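Local structure of hypothetical protein, similar to alpha-acetolactate decarboxylase (Staphylococcus aureus subsp. aureus, 1XV2) at residues A19-G24 with E217-A222; N29-H34 with E72-A77; A40-T43 with E48-F51; A100-E105 with V115-T120. The protein probably catalyses the decarboxylation of alpha-acetolactate to acetoin, and carries a bound zinc ion. All coordinates share one frame; numbering follows the deposited sequence.

Contact 1. Residues A19-G24 with E217-A222; sequences AGLLEG and ETFVKA
Leu-21 and Phe-219 meet with their side chains at about a right angle, methyl CD2 of the leucine lying at the edge of the phenyl ring, near its plane, 3.8 Å from CD1. With CG beside the backbone N (chi1 -74°), Leu-21 projects its branch across to the helix, and the same CD2 lies 4.1 Å from CB of Ala-222, the first residue past helix 217-221. One methyl thus touches both the ring edge and the alanine. Alongside, Glu-23 reaches out as an extended chain and crosses Thr-218 at a slant. The threonine hydroxyl OG1 donates to carboxylate oxygen OE2 of Glu-23 at 2.5 Å, so short that the exact length is doubtful. The other oxygen, OE1, takes a hydrogen from a water 2.9 Å away, which in turn accepts from Thr-218 N at 3.0 Å; Asn-216 ND2 also binds OE1. The contact joins the loop after helix 14-18 to the short helix 217-221, late in the chain, whose Val-220 and Phe-219 also pack on Leu-107 and Leu-111 of the second subunit. A carboxylate set against the first turn of a helix, where amide hydrogens point outward, would probably be favoured electrostatically as an anion.

Contact 2. Residues N29-H34 with E72-A77; sequences NELLEH and EKVPYA
Leu-31 turns its two methyls to different partners through an unusual first torsion: chi1 of -102° lies well away from a staggered value, and with chi2 at -70° it sends CD1 to Ala-77 and CD2 to Val-74. CD1 is 3.6 Å from CB of Ala-77, and Leu-31 CG follows at 3.8 Å from the same CB, so this arm of the leucine lies against the alanine methyl. The second methyl, CD2, is 4.1 Å from CG2 of Val-74, a looser touch between side chains that run obliquely to each other. The valine branch that answers is the one placed between its own backbone N and carbonyl carbon. Here helix 28-32 packs on the two ends of a bend in the chain: Val-74 belongs to the short antiparallel pair of 26-27 with 73-74, whereas Ala-77 opens strand 77-80 of the seven-stranded mixed sheet. Ala-26, against Leu-31 and Val-74, and Ala-40, against Ala-77, are among the apolar neighbours, and the Ala-77 side chain is about 10 Å from the zinc ion. Later in 29-34, His-34 folds back, its ND1 donating to Glu-30 O at 3.3 Å (N-H...O 149°) with the oxygen in the ring plane. Glu-33 N reaches that oxygen from the opposite face of the carbonyl, also at 3.3 Å. The imidazole further stacks on Tyr-9.

Contact 3. Residues A40-T43 with E48-F51; sequences ATLT and EVIF
Ala-40 and Val-49 face each other CB to CB at 3.7 Å in the beta hairpin of strands 37-42 and 48-52, part of the seven-stranded mixed sheet. Ala-40 CB also lies 4.0 Å from CE2 of Phe-51, approaching the ring obliquely. The small alanine is therefore bordered by the valine and the phenyl, and Val-49 CG1 rests over one face of that ring, 3.9 Å above its plane and toward the rim. Val-49 holds CG1 anti to its backbone N (chi1 178°), which turns the second methyl, CG2, along the neighbouring strand: it is 3.5 Å from CA of Thr-41 and 3.8 Å from CD2 of Leu-42, whose side chain crosses the valine at about a right angle. Ile-28, Leu-31 and Leu-32 of helix 28-32 also pack on Phe-51.

Beneath this apolar layer, Ala-40 and Val-49 form a hydrogen-bonded antiparallel pair. Val-49 N donates to Ala-40 O at 2.8 Å, fairly straight at 162°, and Ala-40 N returns a more bent bond to Val-49 O at 3.0 Å. The short strand segments are far from exactly antiparallel, their directions 132° apart, though Phe-51 pairs onward with the backbone of Gly-38. Val-49 O takes a second hydrogen from ND1 of His-178, a zinc ligand, which probably helps to fix the rotation of that imidazole. Glu-48 points away from the neighbouring strand, its side chain about 4 Å from the zinc ion. Its carboxylate oxygen OE2 accepts a hydrogen bond from Met-129 N and forms a salt bridge with NE of Arg-127.

Contact 4. Residues A100-E105 with V115-T120; sequences AQIKNE and VKIYGT
Ile-102 carries the apolar contact alone from the helix side, dividing its two branches between Val-115 and Ile-117. Its short branch, CG2, meets CG1 of Val-115 at 3.8 Å, the two side chains crossing at about a right angle. Its long branch ends at CD1, 4.0 Å from CD1 of Ile-117, methyl against methyl, with the side chains at a slant. The split follows from the torsions of Ile-102: chi1 of -61° lays CG2 anti to the backbone N and CG1 beside it, while chi2 of 173° stretches the long branch to full length. Ile-117 also extends its long branch, whereas Val-115, two residues earlier, offers a short methyl.

The arrangement is a helix lying against a curled antiparallel sheet: helix 95-105 follows strand 86-94, and strand 113-118 runs between strands 154-163 and 198-204. Phe-175 and Ile-202, from other strands of that sheet, also border Ile-102, so its side chain is buried among strand residues.

Polar interactions stay within each element or turn elsewhere. In the helix, Glu-105 N donates to Gln-101 O at 2.9 Å. The charged ends of two helix residues form salt bridges, Lys-103 with Glu-109 and Glu-105 with Lys-86. In the strand, the Tyr-118 hydroxyl bonds to Asp-182 and Arg-155. At Gly-119 the chain turns a corner toward strand 120-127, with backbone angles (phi 151°) that call for glycine.

In the fold
Contacts 1, 2 and 3 adjoin one another, while contact 4 lies across the chain's centre from contacts 1 and 2. Contacts 2, 3 and 4 are buried; 2 and 3, with centres 9 Å apart, touch through Ala-40 and Ala-77 and through Leu-31 and Phe-51. Contact 1 is at the surface, with Leu-22 and Glu-23 resting on Pro-75 of contact 2; its chemistry mixes a carboxylate, a hydroxyl and a water with a small apolar patch. Contacts 2 and 4 both seat a helix on strands through a single branched residue, purely apolar across the segments. Contact 3 alone pairs backbones, and lies closest to the zinc ion.

Contact 1. Residues A19-G24 with E217-A222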
loop_
_atom_site.group_PDB
_atom_site.type_symbol
_atom_site.label_atom_id
_atom_site.label_comp_id
_atom_site.label_asym_id
_atom_site.label_seq_id
_atom_site.Cartn_x
_atom_site.Cartn_y
_atom_site.Cartn_z
ATOM N N ALA A 19 -9.130 12.372 5.329
ATOM C CA ALA A 19 -10.567 12.269 5.104
ATOM C C ALA A 19 -11.398 12.593 6.342
ATOM O O ALA A 19 -12.610 12.780 6.242
ATOM C CB ALA A 19 -10.912 10.875 4.599
ATOM N N GLY A 20 -10.760 12.643 7.509
ATOM C CA GLY A 20 -11.500 12.966 8.715
ATOM C C GLY A 20 -11.626 11.874 9.760
ATOM O O GLY A 20 -12.279 12.077 10.784
ATOM N N LEU A 21 -11.018 10.717 9.519
ATOM C CA LEU A 21 -11.084 9.631 10.490
ATOM C C LEU A 21 -9.916 9.779 11.456
ATOM O O LEU A 21 -8.856 9.185 11.275
ATOM C CB LEU A 21 -11.041 8.273 9.781
ATOM C CG LEU A 21 -12.341 7.896 9.060
ATOM C CD1 LEU A 21 -12.578 8.830 7.892
ATOM C CD2 LEU A 21 -12.257 6.460 8.574
ATOM N N LEU A 22 -10.134 10.576 12.497
ATOM C CA LEU A 22 -9.093 10.856 13.472
ATOM C C LEU A 22 -9.134 10.041 14.763
ATOM O O LEU A 22 -8.351 10.298 15.676
ATOM C CB LEU A 22 -9.114 12.350 13.800
ATOM C CG LEU A 22 -9.289 13.267 12.581
ATOM C CD1 LEU A 22 -9.189 14.723 13.015
ATOM C CD2 LEU A 22 -8.228 12.944 11.530
ATOM N N GLU A 23 -10.034 9.066 14.850
ATOM C CA GLU A 23 -10.115 8.239 16.053
ATOM C C GLU A 23 -8.823 7.457 16.294
ATOM O O GLU A 23 -8.223 6.931 15.358
ATOM C CB GLU A 23 -11.287 7.257 15.954
ATOM C CG GLU A 23 -12.639 7.855 16.312
ATOM C CD GLU A 23 -13.764 6.833 16.269
ATOM O OE1 GLU A 23 -13.562 5.695 16.745
ATOM O OE2 GLU A 23 -14.856 7.173 15.773
ATOM N N GLY A 24 -8.389 7.389 17.549
ATOM C CA GLY A 24 -7.188 6.636 17.867
ATOM C C GLY A 24 -7.541 5.171 17.715
ATOM O O GLY A 24 -8.499 4.703 18.326
ATOM N N GLU A 217 -15.158 0.443 14.625
ATOM C CA GLU A 217 -16.443 0.563 13.954
ATOM C C GLU A 217 -16.575 1.756 13.012
ATOM O O GLU A 217 -17.206 1.649 11.961
ATOM C CB GLU A 217 -17.564 0.607 14.995
ATOM C CG GLU A 217 -18.958 0.662 14.399
ATOM C CD GLU A 217 -20.040 0.489 15.446
ATOM O OE1 GLU A 217 -20.086 -0.588 16.081
ATOM O OE2 GLU A 217 -20.843 1.429 15.636
ATOM N N THR A 218 -15.997 2.893 13.381
ATOM C CA THR A 218 -16.097 4.074 12.532
ATOM C C THR A 218 -15.393 3.848 11.195
ATOM O O THR A 218 -15.929 4.184 10.138
ATOM C CB THR A 218 -15.505 5.313 13.228
ATOM O OG1 THR A 218 -16.199 5.540 14.461
ATOM C CG2 THR A 218 -15.658 6.536 12.343
ATOM N N PHE A 219 -14.196 3.274 11.242
ATOM C CA PHE A 219 -13.449 2.991 10.024
ATOM C C PHE A 219 -14.206 1.957 9.181
ATOM O O PHE A 219 -14.460 2.170 7.998
ATOM C CB PHE A 219 -12.059 2.454 10.369
ATOM C CG PHE A 219 -11.255 2.046 9.162
ATOM C CD1 PHE A 219 -10.797 3.002 8.257
ATOM C CD2 PHE A 219 -10.999 0.703 8.905
ATOM C CE1 PHE A 219 -10.100 2.626 7.111
ATOM C CE2 PHE A 219 -10.300 0.313 7.757
ATOM C CZ PHE A 219 -9.853 1.273 6.861
ATOM N N VAL A 220 -14.567 0.841 9.805
ATOM C CA VAL A 220 -15.299 -0.225 9.129
ATOM C C VAL A 220 -16.544 0.255 8.373
ATOM O O VAL A 220 -16.714 -0.046 7.189
ATOM C CB VAL A 220 -15.727 -1.324 10.147
ATOM C CG1 VAL A 220 -16.804 -2.217 9.551
ATOM C CG2 VAL A 220 -14.525 -2.167 10.533
ATOM N N LYS A 221 -17.404 1.003 9.058
ATOM C CA LYS A 221 -18.654 1.492 8.468
ATOM C C LYS A 221 -18.586 2.792 7.668
ATOM O O LYS A 221 -19.533 3.134 6.953
ATOM C CB LYS A 221 -19.703 1.682 9.563
ATOM C CG LYS A 221 -20.103 0.436 10.321
ATOM C CD LYS A 221 -21.170 0.800 11.342
ATOM C CE LYS A 221 -21.689 -0.409 12.097
ATOM N NZ LYS A 221 -22.766 -0.005 13.052
ATOM N N ALA A 222 -17.484 3.520 7.783
ATOM C CA ALA A 222 -17.364 4.798 7.095
ATOM C C ALA A 222 -17.355 4.765 5.573
ATOM O O ALA A 222 -16.798 3.857 4.950
ATOM C CB ALA A 222 -16.123 5.538 7.594
HETATM O O HOH W 1 -15.483 3.547 16.231
#

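Contact 2. Residues N29-H34 with E72-A77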
loop_
_atom_site.group_PDB
_atom_site.type_symbol
_atom_site.label_atom_id
_atom_site.label_comp_id
_atom_site.label_asym_id
_atom_site.label_seq_id
_atom_site.Cartn_x
_atom_site.Cartn_y
_atom_site.Cartn_z
ATOM N N ASN A 29 2.358 1.913 22.565
ATOM C CA ASN A 29 3.074 0.693 22.923
ATOM C C ASN A 29 2.989 -0.350 21.812
ATOM O O ASN A 29 3.964 -1.046 21.530
ATOM C CB ASN A 29 2.505 0.101 24.222
ATOM C CG ASN A 29 2.902 0.895 25.458
ATOM O OD1 ASN A 29 2.349 0.694 26.539
ATOM N ND2 ASN A 29 3.870 1.791 25.308
ATOM N N GLU A 30 1.822 -0.460 21.186
ATOM C CA GLU A 30 1.639 -1.426 20.108
ATOM C C GLU A 30 2.511 -1.056 18.906
ATOM O O GLU A 30 3.065 -1.928 18.234
ATOM C CB GLU A 30 0.164 -1.485 19.694
ATOM C CG GLU A 30 -0.778 -1.772 20.859
ATOM C CD GLU A 30 -2.232 -1.876 20.438
ATOM O OE1 GLU A 30 -2.696 -1.025 19.650
ATOM O OE2 GLU A 30 -2.915 -2.809 20.911
ATOM N N LEU A 31 2.634 0.240 18.640
ATOM C CA LEU A 31 3.453 0.708 17.527
ATOM C C LEU A 31 4.934 0.425 17.786
ATOM O O LEU A 31 5.658 -0.017 16.894
ATOM C CB LEU A 31 3.238 2.209 17.309
ATOM C CG LEU A 31 2.327 2.591 16.140
ATOM C CD1 LEU A 31 3.028 2.270 14.826
ATOM C CD2 LEU A 31 1.008 1.849 16.237
ATOM N N LEU A 32 5.376 0.678 19.014
ATOM C CA LEU A 32 6.763 0.454 19.386
ATOM C C LEU A 32 7.177 -1.000 19.207
ATOM O O LEU A 32 8.364 -1.305 19.096
ATOM C CB LEU A 32 6.998 0.901 20.829
ATOM C CG LEU A 32 7.133 2.415 21.007
ATOM C CD1 LEU A 32 7.304 2.757 22.477
ATOM C CD2 LEU A 32 8.335 2.906 20.206
ATOM N N GLU A 33 6.199 -1.899 19.180
ATOM C CA GLU A 33 6.493 -3.313 18.989
ATOM C C GLU A 33 7.033 -3.534 17.580
ATOM O O GLU A 33 7.753 -4.503 17.328
ATOM C CB GLU A 33 5.233 -4.165 19.195
ATOM C CG GLU A 33 4.782 -4.313 20.645
ATOM C CD GLU A 33 5.841 -4.959 21.531
ATOM O OE1 GLU A 33 6.800 -4.260 21.931
ATOM O OE2 GLU A 33 5.720 -6.172 21.822
ATOM N N HIS A 34 6.689 -2.629 16.665
ATOM C CA HIS A 34 7.133 -2.741 15.280
ATOM C C HIS A 34 8.318 -1.849 14.909
ATOM O O HIS A 34 8.824 -1.933 13.793
ATOM C CB HIS A 34 5.978 -2.439 14.318
ATOM C CG HIS A 34 4.843 -3.413 14.404
ATOM N ND1 HIS A 34 3.843 -3.312 15.348
ATOM C CD2 HIS A 34 4.549 -4.505 13.660
ATOM C CE1 HIS A 34 2.980 -4.297 15.178
ATOM N NE2 HIS A 34 3.384 -5.035 14.161
ATOM N N GLU A 72 -1.443 5.955 24.991
ATOM C CA GLU A 72 -2.125 6.907 24.122
ATOM C C GLU A 72 -2.435 6.222 22.797
ATOM O O GLU A 72 -1.685 5.356 22.355
ATOM C CB GLU A 72 -1.253 8.144 23.871
ATOM C CG GLU A 72 -0.915 8.943 25.122
ATOM C CD GLU A 72 0.300 8.413 25.856
ATOM O OE1 GLU A 72 0.757 7.294 25.539
ATOM O OE2 GLU A 72 0.797 9.121 26.760
ATOM N N LYS A 73 -3.539 6.607 22.169
ATOM C CA LYS A 73 -3.928 6.007 20.897
ATOM C C LYS A 73 -3.540 6.883 19.703
ATOM O O LYS A 73 -3.442 8.102 19.824
ATOM C CB LYS A 73 -5.438 5.742 20.887
ATOM C CG LYS A 73 -5.868 4.627 21.836
ATOM C CD LYS A 73 -7.364 4.348 21.764
ATOM C CE LYS A 73 -8.183 5.512 22.310
ATOM N NZ LYS A 73 -9.649 5.206 22.347
ATOM N N VAL A 74 -3.316 6.247 18.557
ATOM C CA VAL A 74 -2.941 6.956 17.334
ATOM C C VAL A 74 -3.829 6.528 16.166
ATOM O O VAL A 74 -4.199 5.364 16.051
ATOM C CB VAL A 74 -1.463 6.679 16.959
ATOM C CG1 VAL A 74 -0.555 7.083 18.107
ATOM C CG2 VAL A 74 -1.271 5.211 16.628
ATOM N N PRO A 75 -4.193 7.476 15.290
ATOM C CA PRO A 75 -5.040 7.193 14.127
ATOM C C PRO A 75 -4.215 6.890 12.877
ATOM O O PRO A 75 -4.716 6.295 11.922
ATOM C CB PRO A 75 -5.841 8.475 13.983
ATOM C CG PRO A 75 -4.808 9.508 14.298
ATOM C CD PRO A 75 -4.091 8.931 15.511
ATOM N N TYR A 76 -2.950 7.311 12.899
ATOM C CA TYR A 76 -2.027 7.109 11.784
ATOM C C TYR A 76 -0.579 7.159 12.259
ATOM O O TYR A 76 -0.164 8.113 12.909
ATOM C CB TYR A 76 -2.244 8.179 10.710
ATOM C CG TYR A 76 -1.291 8.065 9.536
ATOM C CD1 TYR A 76 -1.063 6.837 8.917
ATOM C CD2 TYR A 76 -0.627 9.185 9.039
ATOM C CE1 TYR A 76 -0.198 6.724 7.833
ATOM C CE2 TYR A 76 0.241 9.085 7.950
ATOM C CZ TYR A 76 0.450 7.851 7.355
ATOM O OH TYR A 76 1.308 7.736 6.281
ATOM N N ALA A 77 0.190 6.132 11.919
ATOM C CA ALA A 77 1.586 6.061 12.334
ATOM C C ALA A 77 2.447 5.252 11.369
ATOM O O ALA A 77 1.972 4.311 10.741
ATOM C CB ALA A 77 1.675 5.446 13.726
#

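Contact 3. Residues A40-T43 with E48-F51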
loop_
_atom_site.group_PDB
_atom_site.type_symbol
_atom_site.label_atom_id
_atom_site.label_comp_id
_atom_site.label_asym_id
_atom_site.label_seq_id
_atom_site.Cartn_x
_atom_site.Cartn_y
_atom_site.Cartn_z
ATOM N N ALA A 40 4.092 10.031 13.782
ATOM C CA ALA A 40 2.672 9.773 13.970
ATOM C C ALA A 40 1.997 10.986 14.593
ATOM O O ALA A 40 2.543 12.090 14.596
ATOM C CB ALA A 40 2.473 8.542 14.867
ATOM N N THR A 41 0.793 10.766 15.103
ATOM C CA THR A 41 0.031 11.802 15.771
ATOM C C THR A 41 -0.921 11.076 16.713
ATOM O O THR A 41 -1.015 9.845 16.671
ATOM C CB THR A 41 -0.751 12.675 14.773
ATOM O OG1 THR A 41 -1.516 13.648 15.497
ATOM C CG2 THR A 41 -1.668 11.822 13.901
ATOM N N LEU A 42 -1.608 11.817 17.574
ATOM C CA LEU A 42 -2.523 11.190 18.523
ATOM C C LEU A 42 -3.981 11.308 18.103
ATOM O O LEU A 42 -4.295 11.906 17.078
ATOM C CB LEU A 42 -2.340 11.810 19.911
ATOM C CG LEU A 42 -0.928 11.731 20.497
ATOM C CD1 LEU A 42 -0.929 12.344 21.885
ATOM C CD2 LEU A 42 -0.463 10.281 20.554
ATOM N N THR A 43 -4.869 10.733 18.905
ATOM C CA THR A 43 -6.296 10.779 18.619
ATOM C C THR A 43 -6.693 12.217 18.302
ATOM O O THR A 43 -6.222 13.151 18.948
ATOM C CB THR A 43 -7.111 10.256 19.826
ATOM O OG1 THR A 43 -6.717 8.907 20.114
ATOM C CG2 THR A 43 -8.599 10.285 19.525
ATOM N N GLU A 48 2.195 16.166 17.249
ATOM C CA GLU A 48 3.172 15.465 16.439
ATOM C C GLU A 48 3.913 14.415 17.243
ATOM O O GLU A 48 4.527 14.730 18.260
ATOM C CB GLU A 48 4.187 16.474 15.905
ATOM C CG GLU A 48 3.566 17.710 15.276
ATOM C CD GLU A 48 2.787 17.384 14.019
ATOM O OE1 GLU A 48 2.967 16.266 13.495
ATOM O OE2 GLU A 48 2.008 18.247 13.554
ATOM N N VAL A 49 3.868 13.171 16.781
ATOM C CA VAL A 49 4.572 12.100 17.466
ATOM C C VAL A 49 5.886 11.820 16.747
ATOM O O VAL A 49 5.923 11.719 15.523
ATOM C CB VAL A 49 3.746 10.795 17.490
ATOM C CG1 VAL A 49 4.542 9.685 18.161
ATOM C CG2 VAL A 49 2.436 11.026 18.229
ATOM N N ILE A 50 6.968 11.719 17.510
ATOM C CA ILE A 50 8.269 11.407 16.936
ATOM C C ILE A 50 8.813 10.175 17.652
ATOM O O ILE A 50 9.019 10.200 18.867
ATOM C CB ILE A 50 9.303 12.553 17.124
ATOM C CG1 ILE A 50 8.766 13.869 16.565
ATOM C CG2 ILE A 50 10.605 12.187 16.421
ATOM C CD1 ILE A 50 7.832 14.603 17.507
ATOM N N PHE A 51 9.015 9.094 16.908
ATOM C CA PHE A 51 9.571 7.876 17.487
ATOM C C PHE A 51 11.079 7.995 17.307
ATOM O O PHE A 51 11.581 7.974 16.184
ATOM C CB PHE A 51 9.048 6.636 16.760
ATOM C CG PHE A 51 7.583 6.368 16.986
ATOM C CD1 PHE A 51 7.091 6.142 18.268
ATOM C CD2 PHE A 51 6.697 6.328 15.914
ATOM C CE1 PHE A 51 5.737 5.879 18.481
ATOM C CE2 PHE A 51 5.340 6.066 16.118
ATOM C CZ PHE A 51 4.861 5.842 17.404
#

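Contact 4. Residues A100-E105 with V115-T120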
loop_
_atom_site.group_PDB
_atom_site.type_symbol
_atom_site.label_atom_id
_atom_site.label_comp_id
_atom_site.label_asym_id
_atom_site.label_seq_id
_atom_site.Cartn_x
_atom_site.Cartn_y
_atom_site.Cartn_z
ATOM N N ALA A 100 17.695 16.467 -2.187
ATOM C CA ALA A 100 18.300 16.065 -3.457
ATOM C C ALA A 100 19.440 15.085 -3.205
ATOM O O ALA A 100 19.672 14.178 -4.002
ATOM C CB ALA A 100 18.814 17.293 -4.211
ATOM N N GLN A 101 20.152 15.271 -2.096
ATOM C CA GLN A 101 21.254 14.381 -1.744
ATOM C C GLN A 101 20.697 13.010 -1.371
ATOM O O GLN A 101 21.191 11.978 -1.830
ATOM C CB GLN A 101 22.057 14.953 -0.567
ATOM C CG GLN A 101 22.792 16.247 -0.888
ATOM C CD GLN A 101 23.766 16.089 -2.047
ATOM O OE1 GLN A 101 24.690 15.279 -1.987
ATOM N NE2 GLN A 101 23.561 16.864 -3.107
ATOM N N ILE A 102 19.662 13.008 -0.538
ATOM C CA ILE A 102 19.037 11.764 -0.115
ATOM C C ILE A 102 18.482 11.041 -1.339
ATOM O O ILE A 102 18.583 9.820 -1.448
ATOM C CB ILE A 102 17.912 12.038 0.914
ATOM C CG1 ILE A 102 18.514 12.719 2.149
ATOM C CG2 ILE A 102 17.233 10.736 1.315
ATOM C CD1 ILE A 102 17.504 13.192 3.170
ATOM N N LYS A 103 17.914 11.800 -2.270
ATOM C CA LYS A 103 17.362 11.219 -3.490
ATOM C C LYS A 103 18.470 10.559 -4.306
ATOM O O LYS A 103 18.227 9.609 -5.052
ATOM C CB LYS A 103 16.677 12.304 -4.325
ATOM C CG LYS A 103 15.407 12.863 -3.699
ATOM C CD LYS A 103 14.221 11.932 -3.900
ATOM C CE LYS A 103 13.845 11.858 -5.376
ATOM N NZ LYS A 103 12.620 11.054 -5.622
ATOM N N ASN A 104 19.691 11.063 -4.152
ATOM C CA ASN A 104 20.846 10.523 -4.866
ATOM C C ASN A 104 21.408 9.275 -4.196
ATOM O O ASN A 104 21.836 8.339 -4.871
ATOM C CB ASN A 104 21.960 11.574 -4.946
ATOM C CG ASN A 104 21.625 12.719 -5.884
ATOM O OD1 ASN A 104 22.283 13.762 -5.861
ATOM N ND2 ASN A 104 20.612 12.528 -6.722
ATOM N N GLU A 105 21.407 9.270 -2.865
ATOM C CA GLU A 105 21.952 8.154 -2.104
ATOM C C GLU A 105 21.007 6.982 -1.842
ATOM O O GLU A 105 21.465 5.868 -1.596
ATOM C CB GLU A 105 22.522 8.666 -0.777
ATOM C CG GLU A 105 23.625 9.700 -0.954
ATOM C CD GLU A 105 24.722 9.222 -1.897
ATOM O OE1 GLU A 105 25.307 8.149 -1.639
ATOM O OE2 GLU A 105 24.999 9.921 -2.896
ATOM N N VAL A 115 14.782 7.863 6.778
ATOM C CA VAL A 115 15.923 8.748 6.929
ATOM C C VAL A 115 16.067 9.251 8.348
ATOM O O VAL A 115 15.094 9.361 9.098
ATOM C CB VAL A 115 15.826 9.983 6.007
ATOM C CG1 VAL A 115 15.720 9.544 4.561
ATOM C CG2 VAL A 115 14.632 10.835 6.402
ATOM N N LYS A 116 17.304 9.555 8.707
ATOM C CA LYS A 116 17.618 10.083 10.017
ATOM C C LYS A 116 18.695 11.123 9.769
ATOM O O LYS A 116 19.741 10.817 9.196
ATOM C CB LYS A 116 18.138 8.981 10.942
ATOM C CG LYS A 116 18.318 9.449 12.377
ATOM C CD LYS A 116 18.698 8.315 13.313
ATOM C CE LYS A 116 18.773 8.813 14.749
ATOM N NZ LYS A 116 19.081 7.725 15.720
ATOM N N ILE A 117 18.415 12.355 10.170
ATOM C CA ILE A 117 19.343 13.464 9.994
ATOM C C ILE A 117 19.600 14.047 11.374
ATOM O O ILE A 117 18.712 14.660 11.961
ATOM C CB ILE A 117 18.725 14.546 9.084
ATOM C CG1 ILE A 117 18.324 13.923 7.745
ATOM C CG2 ILE A 117 19.713 15.690 8.886
ATOM C CD1 ILE A 117 17.445 14.804 6.884
ATOM N N TYR A 118 20.809 13.847 11.893
ATOM C CA TYR A 118 21.151 14.336 13.226
ATOM C C TYR A 118 22.355 15.270 13.250
ATOM O O TYR A 118 23.366 15.009 12.603
ATOM C CB TYR A 118 21.429 13.163 14.171
ATOM C CG TYR A 118 21.860 13.634 15.537
ATOM C CD1 TYR A 118 20.931 14.155 16.439
ATOM C CD2 TYR A 118 23.212 13.661 15.890
ATOM C CE1 TYR A 118 21.334 14.703 17.653
ATOM C CE2 TYR A 118 23.627 14.208 17.101
ATOM C CZ TYR A 118 22.684 14.731 17.976
ATOM O OH TYR A 118 23.093 15.311 19.158
ATOM N N GLY A 119 22.243 16.342 14.026
ATOM C CA GLY A 119 23.326 17.304 14.137
ATOM C C GLY A 119 22.799 18.692 14.447
ATOM O O GLY A 119 21.793 18.838 15.144
ATOM N N THR A 120 23.475 19.713 13.929
ATOM C CA THR A 120 23.057 21.090 14.151
ATOM C C THR A 120 22.329 21.647 12.926
ATOM O O THR A 120 22.698 21.370 11.787
ATOM C CB THR A 120 24.266 21.991 14.467
ATOM O OG1 THR A 120 25.231 21.882 13.414
ATOM C CG2 THR A 120 24.908 21.579 15.786
#